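Trehalose-6-phosphate phosphatase related protein (Thermoplasma acidophilum, PDB 1U02) removes the phosphate from trehalose 6-phosphate to give free trehalose, as a magnesium-dependent phosphatase of the HAD superfamily. Local coordinates at residues D83-L86 and G87-D90; K127-L130 and R131-E135. All coordinates share one frame; numbering follows the deposited sequence.

Overall arrangement
Contacts 1 and 2 are both local, each made by side chains and backbone three to five residues apart; their centres lie about 22 Å apart and their nearest atoms about 10 Å. Contact 1, where a 3-10 turn runs into helix 86-96, is mainly a surface contact with Phe89 buried; it packs on loops next to the four-stranded antiparallel sheet and on strand 75-78 of the large sheet. Contact 2, at the start of helix 127-141, is partly buried: Leu130 and Ile134 pack on helix 99-102, and Ile134 on strand 151-155. Contact 1 joins aromatic packing to water-bridged backbone, whereas contact 2 combines regular helical bonds with charged side chains. Both lie away from the magnesium site.

Contact 1 (D83-L86 and G87-D90); sequences DRFL and GVFD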
ATOM      1  N   ASP A  83     -13.464   7.682  -8.618  1.00 17.85           N
ATOM      2  CA  ASP A  83     -13.112   8.940  -9.259  1.00 18.92           C
ATOM      3  C   ASP A  83     -14.067  10.066  -8.867  1.00 18.81           C
ATOM      4  O   ASP A  83     -13.778  11.240  -9.101  1.00 17.55           O
ATOM      5  CB  ASP A  83     -13.032   8.778 -10.783  1.00 21.90           C
ATOM      6  CG  ASP A  83     -14.265   8.144 -11.373  1.00 24.83           C
ATOM      7  OD1 ASP A  83     -14.758   7.156 -10.800  1.00 23.84           O
ATOM      8  OD2 ASP A  83     -14.730   8.629 -12.427  1.00 28.09           O
ATOM      9  N   ARG A  84     -15.189   9.711  -8.242  1.00 19.17           N
ATOM     10  CA  ARG A  84     -16.158  10.709  -7.792  1.00 20.08           C
ATOM     11  C   ARG A  84     -15.541  11.551  -6.684  1.00 20.98           C
ATOM     12  O   ARG A  84     -16.009  12.655  -6.402  1.00 19.44           O
ATOM     13  CB  ARG A  84     -17.420  10.036  -7.238  1.00 20.72           C
ATOM     14  CG  ARG A  84     -18.254   9.281  -8.262  1.00 24.42           C
ATOM     15  CD  ARG A  84     -19.368   8.503  -7.570  1.00 28.14           C
ATOM     16  NE  ARG A  84     -18.830   7.480  -6.671  1.00 29.56           N
ATOM     17  CZ  ARG A  84     -19.567   6.727  -5.860  1.00 31.30           C
ATOM     18  NH1 ARG A  84     -20.887   6.876  -5.821  1.00 30.70           N
ATOM     19  NH2 ARG A  84     -18.981   5.814  -5.094  1.00 27.45           N
ATOM     20  N   PHE A  85     -14.491  11.018  -6.061  1.00 18.98           N
ATOM     21  CA  PHE A  85     -13.807  11.695  -4.960  1.00 19.45           C
ATOM     22  C   PHE A  85     -12.603  12.560  -5.343  1.00 18.54           C
ATOM     23  O   PHE A  85     -11.969  13.148  -4.471  1.00 19.63           O
ATOM     24  CB  PHE A  85     -13.366  10.660  -3.918  1.00 18.28           C
ATOM     25  CG  PHE A  85     -14.498  10.079  -3.122  1.00 18.18           C
ATOM     26  CD1 PHE A  85     -14.950  10.709  -1.962  1.00 18.23           C
ATOM     27  CD2 PHE A  85     -15.126   8.903  -3.534  1.00 19.77           C
ATOM     28  CE1 PHE A  85     -16.010  10.176  -1.218  1.00 18.56           C
ATOM     29  CE2 PHE A  85     -16.189   8.359  -2.798  1.00 19.62           C
ATOM     30  CZ  PHE A  85     -16.629   8.999  -1.638  1.00 19.12           C
ATOM     31  N   LEU A  86     -12.279  12.641  -6.629  1.00 19.33           N
ATOM     32  CA  LEU A  86     -11.133  13.443  -7.053  1.00 20.88           C
ATOM     33  C   LEU A  86     -11.203  14.907  -6.602  1.00 20.47           C
ATOM     34  O   LEU A  86     -10.220  15.456  -6.108  1.00 19.89           O
ATOM     35  CB  LEU A  86     -10.961  13.375  -8.576  1.00 20.75           C
ATOM     36  CG  LEU A  86     -10.538  12.010  -9.134  1.00 20.62           C
ATOM     37  CD1 LEU A  86     -10.471  12.063 -10.657  1.00 21.83           C
ATOM     38  CD2 LEU A  86      -9.181  11.619  -8.557  1.00 20.17           C
ATOM     39  N   GLY A  87     -12.357  15.544  -6.772  1.00 20.02           N
ATOM     40  CA  GLY A  87     -12.476  16.932  -6.355  1.00 19.67           C
ATOM     41  C   GLY A  87     -12.410  17.079  -4.843  1.00 21.06           C
ATOM     42  O   GLY A  87     -11.916  18.083  -4.321  1.00 20.30           O
ATOM     43  N   VAL A  88     -12.902  16.069  -4.135  1.00 19.44           N
ATOM     44  CA  VAL A  88     -12.914  16.081  -2.677  1.00 19.61           C
ATOM     45  C   VAL A  88     -11.514  16.156  -2.079  1.00 17.79           C
ATOM     46  O   VAL A  88     -11.223  17.024  -1.259  1.00 16.49           O
ATOM     47  CB  VAL A  88     -13.628  14.830  -2.124  1.00 20.53           C
ATOM     48  CG1 VAL A  88     -13.600  14.844  -0.603  1.00 21.91           C
ATOM     49  CG2 VAL A  88     -15.060  14.805  -2.621  1.00 24.96           C
ATOM     50  N   PHE A  89     -10.640  15.247  -2.489  1.00 17.75           N
ATOM     51  CA  PHE A  89      -9.294  15.258  -1.953  1.00 17.04           C
ATOM     52  C   PHE A  89      -8.502  16.503  -2.326  1.00 17.70           C
ATOM     53  O   PHE A  89      -7.590  16.894  -1.597  1.00 16.19           O
ATOM     54  CB  PHE A  89      -8.585  13.968  -2.346  1.00 16.09           C
ATOM     55  CG  PHE A  89      -9.078  12.789  -1.571  1.00 15.22           C
ATOM     56  CD1 PHE A  89      -8.766  12.667  -0.217  1.00 16.02           C
ATOM     57  CD2 PHE A  89      -9.921  11.847  -2.154  1.00 13.88           C
ATOM     58  CE1 PHE A  89      -9.295  11.620   0.551  1.00 14.23           C
ATOM     59  CE2 PHE A  89     -10.453  10.797  -1.395  1.00 14.27           C
ATOM     60  CZ  PHE A  89     -10.138  10.687  -0.039  1.00 15.18           C
ATOM     61  N   ASP A  90      -8.855  17.138  -3.441  1.00 18.07           N
ATOM     62  CA  ASP A  90      -8.177  18.378  -3.820  1.00 20.85           C
ATOM     63  C   ASP A  90      -8.548  19.434  -2.779  1.00 19.76           C
ATOM     64  O   ASP A  90      -7.691  20.171  -2.290  1.00 19.35           O
ATOM     65  CB  ASP A  90      -8.623  18.868  -5.202  1.00 24.85           C
ATOM     66  CG  ASP A  90      -8.032  18.048  -6.336  1.00 28.77           C
ATOM     67  OD1 ASP A  90      -6.881  17.577  -6.196  1.00 28.76           O
ATOM     68  OD2 ASP A  90      -8.715  17.890  -7.373  1.00 31.81           O
TER
HETATM   69  O   HOH W   1     -14.371  14.105  -8.946  1.00 45.62           O
HETATM   70  O   HOH W   2     -15.201  15.053  -5.855  1.00 27.32           O
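The Phe89 ring comes up to the root of the Phe85 side chain, one turn back, its CE2 3.9 Å from Phe85 CB. Phe85 O also approaches this ring obliquely, 3.4 Å from Phe89 CD2. Val88 CG2 nears the Phe85 ring obliquely, 4.2 Å from Phe85 CD1, the two side chains lying side by side. Asp90 OD2 comes 3.1 Å from Leu86 O, two acceptors with no bond between them; the salt bridge of Asp90 OD1 to Arg110 probably helps to offset this.

CG of Phe85 (chi1 -72°) and CG2 of Val88 both lie beside their own backbone N, consistent with their pointing the same way. Valine puts methyls close to the helix, while the phenyl ring reaches outward to Val156 and Pro157.

The backbone beneath is a helix being started. Phe89 N donates to Phe85 O at 3.2 Å, nearly straight at 167°, while Asp90 N reaches Leu86 O in a weak bond of 3.4 Å. Earlier, the 3-10 bond from Leu86 N to Asp83 O remains, and waters bridge the i to i+4 pairs: one donates to Asp83 O and accepts from Gly87 N; a second donates to Arg84 O at 2.6 Å and accepts weakly from Val88 N.

Around this turn, Phe85 packs just beyond strand 151-155, and Phe89 on Val143, between helix 127-141 and strand 144-147. Leu86 touches Tyr78 of strand 75-78 and Leu113 in the loop between strands 107-111 and 114-118, so the start of the helix lies between the large sheet and that hairpin.

Contact 2 (K127-L130 and R131-E135); sequences KPKL and RSRIE
Lys129 and Arg133, one turn apart, cross at a slant, the methylene CE of Lys129 coming 3.4 Å from NH2 of Arg133. The extended arginine chain carries its guanidinium past that carbon, while a bend at the lysine's end (chi4 63°) puts Lys129 NZ 4.1 Å from Arg133 NH2. A water lies between the two cations, in the guanidinium plane at its edge, accepting from Arg133 NE at 2.7 Å and from Lys129 NZ.

Leu130 and Ile134 are also slanted, CG of Leu130 meeting CD1 of Ile134 at 3.9 Å. Branched aliphatic chains suit this inward side, where both rest on Trp99 of helix 99-102.

Ser132 holds its OG between backbone N and carbonyl carbon (chi1 68°), folding it back to donate to Lys129 O at 2.7 Å. That oxygen also accepts from Arg133 N, on the same face of its carbonyl plane.

A salt bridge suited to the i to i+4 spacing joins Arg131 to Glu135, though its hydrogen bond, from Arg131 NE to Glu135 OE2, is weak; Tyr147 bonds OE2 through its OH and makes a cation-pi contact with Arg131. Arg133 makes a cation-pi contact with Trp99; a leucine in its place would probably leave the water without its NE donor and Trp99 without its cation. Shared water, Trp99 and a long, weak ion pair of Arg133 NH1 with Asp102 probably make the two like charges tolerable.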
ATOM      1  N   LYS A 127      -1.091  16.096  19.344  1.00 25.63           N
ATOM      2  CA  LYS A 127      -1.624  15.030  18.501  1.00 24.44           C
ATOM      3  C   LYS A 127      -3.114  14.764  18.707  1.00 23.56           C
ATOM      4  O   LYS A 127      -3.841  14.517  17.744  1.00 22.30           O
ATOM      5  CB  LYS A 127      -0.789  13.758  18.678  1.00 25.35           C
ATOM      6  CG  LYS A 127       0.650  13.979  18.203  1.00 25.59           C
ATOM      7  CD  LYS A 127       1.500  12.717  18.163  1.00 24.95           C
ATOM      8  CE  LYS A 127       2.887  13.051  17.612  1.00 23.82           C
ATOM      9  NZ  LYS A 127       3.789  11.873  17.465  1.00 24.60           N
ATOM     10  N   PRO A 128      -3.595  14.794  19.961  1.00 21.82           N
ATOM     11  CA  PRO A 128      -5.032  14.551  20.124  1.00 21.59           C
ATOM     12  C   PRO A 128      -5.844  15.636  19.406  1.00 20.51           C
ATOM     13  O   PRO A 128      -6.879  15.358  18.796  1.00 19.04           O
ATOM     14  CB  PRO A 128      -5.217  14.589  21.639  1.00 22.15           C
ATOM     15  CG  PRO A 128      -3.914  14.009  22.136  1.00 22.34           C
ATOM     16  CD  PRO A 128      -2.896  14.721  21.257  1.00 22.01           C
ATOM     17  N   LYS A 129      -5.355  16.873  19.474  1.00 18.66           N
ATOM     18  CA  LYS A 129      -6.016  18.001  18.831  1.00 19.10           C
ATOM     19  C   LYS A 129      -6.026  17.824  17.315  1.00 18.20           C
ATOM     20  O   LYS A 129      -7.049  18.027  16.662  1.00 16.59           O
ATOM     21  CB  LYS A 129      -5.297  19.305  19.195  1.00 21.06           C
ATOM     22  CG  LYS A 129      -5.865  20.535  18.519  1.00 24.75           C
ATOM     23  CD  LYS A 129      -5.018  21.763  18.822  1.00 29.02           C
ATOM     24  CE  LYS A 129      -5.616  23.015  18.199  1.00 32.57           C
ATOM     25  NZ  LYS A 129      -6.970  23.329  18.750  1.00 34.87           N
ATOM     26  N   LEU A 130      -4.879  17.448  16.756  1.00 17.41           N
ATOM     27  CA  LEU A 130      -4.776  17.243  15.317  1.00 16.97           C
ATOM     28  C   LEU A 130      -5.701  16.116  14.886  1.00 16.84           C
ATOM     29  O   LEU A 130      -6.397  16.222  13.882  1.00 16.57           O
ATOM     30  CB  LEU A 130      -3.339  16.890  14.921  1.00 17.55           C
ATOM     31  CG  LEU A 130      -3.151  16.539  13.440  1.00 15.93           C
ATOM     32  CD1 LEU A 130      -3.487  17.741  12.561  1.00 16.12           C
ATOM     33  CD2 LEU A 130      -1.717  16.094  13.209  1.00 20.26           C
ATOM     34  N   ARG A 131      -5.702  15.034  15.652  1.00 16.97           N
ATOM     35  CA  ARG A 131      -6.545  13.896  15.336  1.00 17.99           C
ATOM     36  C   ARG A 131      -8.007  14.309  15.219  1.00 17.37           C
ATOM     37  O   ARG A 131      -8.695  13.908  14.279  1.00 16.22           O
ATOM     38  CB  ARG A 131      -6.391  12.806  16.404  1.00 20.59           C
ATOM     39  CG  ARG A 131      -7.251  11.576  16.162  1.00 26.63           C
ATOM     40  CD  ARG A 131      -7.048  10.524  17.250  1.00 31.84           C
ATOM     41  NE  ARG A 131      -7.941   9.376  17.073  1.00 36.74           N
ATOM     42  CZ  ARG A 131      -7.968   8.310  17.869  1.00 38.34           C
ATOM     43  NH1 ARG A 131      -7.149   8.231  18.911  1.00 39.62           N
ATOM     44  NH2 ARG A 131      -8.816   7.319  17.624  1.00 39.47           N
ATOM     45  N   SER A 132      -8.479  15.120  16.165  1.00 17.35           N
ATOM     46  CA  SER A 132      -9.869  15.568  16.149  1.00 18.87           C
ATOM     47  C   SER A 132     -10.147  16.453  14.935  1.00 17.58           C
ATOM     48  O   SER A 132     -11.242  16.410  14.375  1.00 17.42           O
ATOM     49  CB  SER A 132     -10.212  16.325  17.442  1.00 20.51           C
ATOM     50  OG  SER A 132      -9.528  17.564  17.520  1.00 24.26           O
ATOM     51  N   ARG A 133      -9.159  17.253  14.529  1.00 16.74           N
ATOM     52  CA  ARG A 133      -9.328  18.119  13.357  1.00 17.02           C
ATOM     53  C   ARG A 133      -9.480  17.269  12.106  1.00 16.64           C
ATOM     54  O   ARG A 133     -10.320  17.545  11.254  1.00 16.04           O
ATOM     55  CB  ARG A 133      -8.121  19.041  13.153  1.00 19.63           C
ATOM     56  CG  ARG A 133      -8.007  20.215  14.104  1.00 22.85           C
ATOM     57  CD  ARG A 133      -6.958  21.189  13.563  1.00 27.86           C
ATOM     58  NE  ARG A 133      -6.705  22.321  14.446  1.00 29.17           N
ATOM     59  CZ  ARG A 133      -5.867  23.314  14.162  1.00 31.16           C
ATOM     60  NH1 ARG A 133      -5.199  23.316  13.013  1.00 30.78           N
ATOM     61  NH2 ARG A 133      -5.695  24.305  15.027  1.00 29.91           N
ATOM     62  N   ILE A 134      -8.641  16.247  11.992  1.00 16.74           N
ATOM     63  CA  ILE A 134      -8.685  15.356  10.835  1.00 16.69           C
ATOM     64  C   ILE A 134     -10.037  14.649  10.758  1.00 17.48           C
ATOM     65  O   ILE A 134     -10.639  14.557   9.688  1.00 19.23           O
ATOM     66  CB  ILE A 134      -7.555  14.307  10.912  1.00 16.38           C
ATOM     67  CG1 ILE A 134      -6.204  15.004  10.750  1.00 17.24           C
ATOM     68  CG2 ILE A 134      -7.742  13.243   9.832  1.00 15.91           C
ATOM     69  CD1 ILE A 134      -5.008  14.112  11.042  1.00 15.79           C
ATOM     70  N   GLU A 135     -10.525  14.168  11.894  1.00 17.48           N
ATOM     71  CA  GLU A 135     -11.808  13.479  11.924  1.00 19.24           C
ATOM     72  C   GLU A 135     -12.942  14.423  11.530  1.00 19.97           C
ATOM     73  O   GLU A 135     -13.912  14.005  10.903  1.00 18.52           O
ATOM     74  CB  GLU A 135     -12.040  12.888  13.316  1.00 20.93           C
ATOM     75  CG  GLU A 135     -10.901  11.964  13.726  1.00 23.54           C
ATOM     76  CD  GLU A 135     -11.029  11.427  15.137  1.00 25.57           C
ATOM     77  OE1 GLU A 135     -11.417  12.200  16.036  1.00 25.59           O
ATOM     78  OE2 GLU A 135     -10.720  10.232  15.343  1.00 25.66           O
TER
HETATM   79  O   HOH W   3      -8.569  22.544  16.408  1.00 43.66           O